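Local atomic coordinates of holo-[acyl-carrier-protein] synthase (Thermotoga maritima, PDB entry 5XUM), a protein that is a holo-[acyl-carrier-protein] synthase of the AcpS type, a member of the 4'-phosphopantetheinyl transferase superfamily. Residues 18-21 with 22-26. Numbering follows the deposited sequence.
Sequences KFAE and RILGE
A20 and L24 meet one helical turn apart, the methyl CB of A20 lying 4.0 Å from CD1 of L24 in ordinary van der Waals contact. The tighter packing on this buried face, formed by A20, I23 and L24, is against two carbonyl oxygens. The close of the turn brings L24 CB within 3.2 Å of A20 O, and L24 CG follows at 3.4 Å from A20 O. The hydrogen bond from L24 N to A20 O is 3.2 Å long, its donor 35° out of the carbonyl plane. With CG of L24 anti to its own carbonyl carbon (chi1 -61°), CG and CD1 lie alongside A20 O and CB. A small methyl suits position 20, since I42 of helix 38-56 and F32 of helix 26-34 both press on it; branched L24 reaches the same two residues. The short helix 20-23, little more than a single turn, packs against these two longer helices of the phosphopantetheinyl transferase superfamily fold. L24 leaves helical geometry, and G25 follows at the N-cap position of helix 26-34, its N hydrogen-bonded to E28 OE1. Earlier in the turn, F19 O accepts two bonds: I23 N approaches at 3.1 Å, nearly in line with the C=O (171°), whereas R22 N, at 3.0 Å, sits well above the carbonyl plane. I23 CG1 lies 3.4 Å from F19 O, and apolar I23 suits the face against F46. On the solvent side the packing is loose: the F19 ring leads outward, and the charged chains of E21 and R22 suit exposure to water.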
ATOM      1  N   LYS A  18     -29.524 -11.730  -1.422  1.00 64.11           N
ATOM      2  CA  LYS A  18     -30.029 -12.164  -0.116  1.00 67.14           C
ATOM      3  C   LYS A  18     -28.970 -12.118   0.992  1.00 63.68           C
ATOM      4  O   LYS A  18     -29.302 -12.206   2.176  1.00 63.41           O
ATOM      5  CB  LYS A  18     -30.623 -13.575  -0.215  1.00 74.65           C
ATOM      6  CG  LYS A  18     -31.933 -13.660  -0.985  1.00 76.18           C
ATOM      7  CD  LYS A  18     -32.352 -15.106  -1.198  1.00 80.01           C
ATOM      8  CE  LYS A  18     -33.642 -15.199  -1.997  1.00 83.69           C
ATOM      9  NZ  LYS A  18     -34.066 -16.611  -2.215  1.00 82.05           N
ATOM     10  N   PHE A  19     -27.702 -11.983   0.602  1.00 62.29           N
ATOM     11  CA  PHE A  19     -26.588 -11.868   1.550  1.00 59.71           C
ATOM     12  C   PHE A  19     -26.580 -10.528   2.286  1.00 57.57           C
ATOM     13  O   PHE A  19     -25.916 -10.386   3.316  1.00 57.61           O
ATOM     14  CB  PHE A  19     -25.248 -12.083   0.835  1.00 53.64           C
ATOM     15  CG  PHE A  19     -24.875 -13.532   0.645  1.00 57.37           C
ATOM     16  CD1 PHE A  19     -23.600 -13.873   0.209  1.00 59.20           C
ATOM     17  CD2 PHE A  19     -25.784 -14.556   0.911  1.00 58.85           C
ATOM     18  CE1 PHE A  19     -23.240 -15.200   0.027  1.00 61.78           C
ATOM     19  CE2 PHE A  19     -25.430 -15.885   0.735  1.00 62.38           C
ATOM     20  CZ  PHE A  19     -24.156 -16.208   0.292  1.00 64.23           C
ATOM     21  N   ALA A  20     -27.322  -9.556   1.751  1.00 54.84           N
ATOM     22  CA  ALA A  20     -27.452  -8.219   2.342  1.00 56.79           C
ATOM     23  C   ALA A  20     -27.824  -8.251   3.824  1.00 61.60           C
ATOM     24  O   ALA A  20     -27.301  -7.469   4.618  1.00 63.12           O
ATOM     25  CB  ALA A  20     -28.473  -7.397   1.568  1.00 55.37           C
ATOM     26  N   GLU A  21     -28.725  -9.162   4.182  1.00 61.50           N
ATOM     27  CA  GLU A  21     -29.215  -9.287   5.554  1.00 65.90           C
ATOM     28  C   GLU A  21     -28.151  -9.821   6.520  1.00 62.62           C
ATOM     29  O   GLU A  21     -28.198  -9.541   7.719  1.00 66.83           O
ATOM     30  CB  GLU A  21     -30.467 -10.171   5.590  1.00 70.28           C
ATOM     31  CG  GLU A  21     -31.623  -9.641   4.746  1.00 80.69           C
ATOM     32  CD  GLU A  21     -32.750 -10.646   4.570  1.00 85.38           C
ATOM     33  OE1 GLU A  21     -33.246 -11.183   5.584  1.00 87.34           O
ATOM     34  OE2 GLU A  21     -33.149 -10.891   3.411  1.00 84.14           O
ATOM     35  N   ARG A  22     -27.190 -10.574   5.989  1.00 55.79           N
ATOM     36  CA  ARG A  22     -26.147 -11.204   6.801  1.00 58.67           C
ATOM     37  C   ARG A  22     -24.881 -10.355   6.964  1.00 56.19           C
ATOM     38  O   ARG A  22     -24.248 -10.382   8.023  1.00 56.13           O
ATOM     39  CB  ARG A  22     -25.778 -12.578   6.228  1.00 63.03           C
ATOM     40  CG  ARG A  22     -26.868 -13.636   6.355  1.00 65.21           C
ATOM     41  CD  ARG A  22     -27.008 -14.153   7.780  1.00 66.97           C
ATOM     42  NE  ARG A  22     -25.794 -14.823   8.241  1.00 72.64           N
ATOM     43  CZ  ARG A  22     -25.599 -15.268   9.481  1.00 75.16           C
ATOM     44  NH1 ARG A  22     -26.538 -15.119  10.407  1.00 73.19           N
ATOM     45  NH2 ARG A  22     -24.457 -15.864   9.795  1.00 80.77           N
ATOM     46  N   ILE A  23     -24.517  -9.608   5.924  1.00 52.89           N
ATOM     47  CA  ILE A  23     -23.226  -8.910   5.906  1.00 52.77           C
ATOM     48  C   ILE A  23     -23.282  -7.404   6.186  1.00 52.04           C
ATOM     49  O   ILE A  23     -22.292  -6.823   6.634  1.00 54.25           O
ATOM     50  CB  ILE A  23     -22.436  -9.168   4.595  1.00 52.93           C
ATOM     51  CG1 ILE A  23     -23.119  -8.506   3.389  1.00 52.70           C
ATOM     52  CG2 ILE A  23     -22.233 -10.665   4.382  1.00 52.46           C
ATOM     53  CD1 ILE A  23     -22.178  -8.183   2.246  1.00 50.73           C
ATOM     54  N   LEU A  24     -24.430  -6.779   5.934  1.00 48.39           N
ATOM     55  CA  LEU A  24     -24.538  -5.321   6.030  1.00 51.27           C
ATOM     56  C   LEU A  24     -24.898  -4.823   7.424  1.00 53.80           C
ATOM     57  O   LEU A  24     -25.737  -5.408   8.106  1.00 56.01           O
ATOM     58  CB  LEU A  24     -25.548  -4.773   5.017  1.00 49.30           C
ATOM     59  CG  LEU A  24     -25.332  -4.967   3.514  1.00 49.59           C
ATOM     60  CD1 LEU A  24     -26.420  -4.216   2.766  1.00 46.39           C
ATOM     61  CD2 LEU A  24     -23.949  -4.511   3.057  1.00 49.80           C
ATOM     62  N   GLY A  25     -24.252  -3.731   7.830  1.00 55.83           N
ATOM     63  CA  GLY A  25     -24.626  -3.012   9.044  1.00 56.91           C
ATOM     64  C   GLY A  25     -25.815  -2.104   8.775  1.00 60.76           C
ATOM     65  O   GLY A  25     -26.252  -1.974   7.627  1.00 57.39           O
ATOM     66  N   GLU A  26     -26.325  -1.465   9.828  1.00 62.04           N
ATOM     67  CA  GLU A  26     -27.535  -0.638   9.730  1.00 63.59           C
ATOM     68  C   GLU A  26     -27.391   0.561   8.790  1.00 60.46           C
ATOM     69  O   GLU A  26     -28.292   0.838   7.997  1.00 61.03           O
ATOM     70  CB  GLU A  26     -28.004  -0.178  11.117  1.00 62.80           C
ATOM     71  CG  GLU A  26     -28.570  -1.291  11.988  1.00 68.78           C
ATOM     72  CD  GLU A  26     -29.758  -1.995  11.355  1.00 76.34           C
ATOM     73  OE1 GLU A  26     -29.658  -3.214  11.095  1.00 79.89           O
ATOM     74  OE2 GLU A  26     -30.787  -1.330  11.106  1.00 86.90           O
TER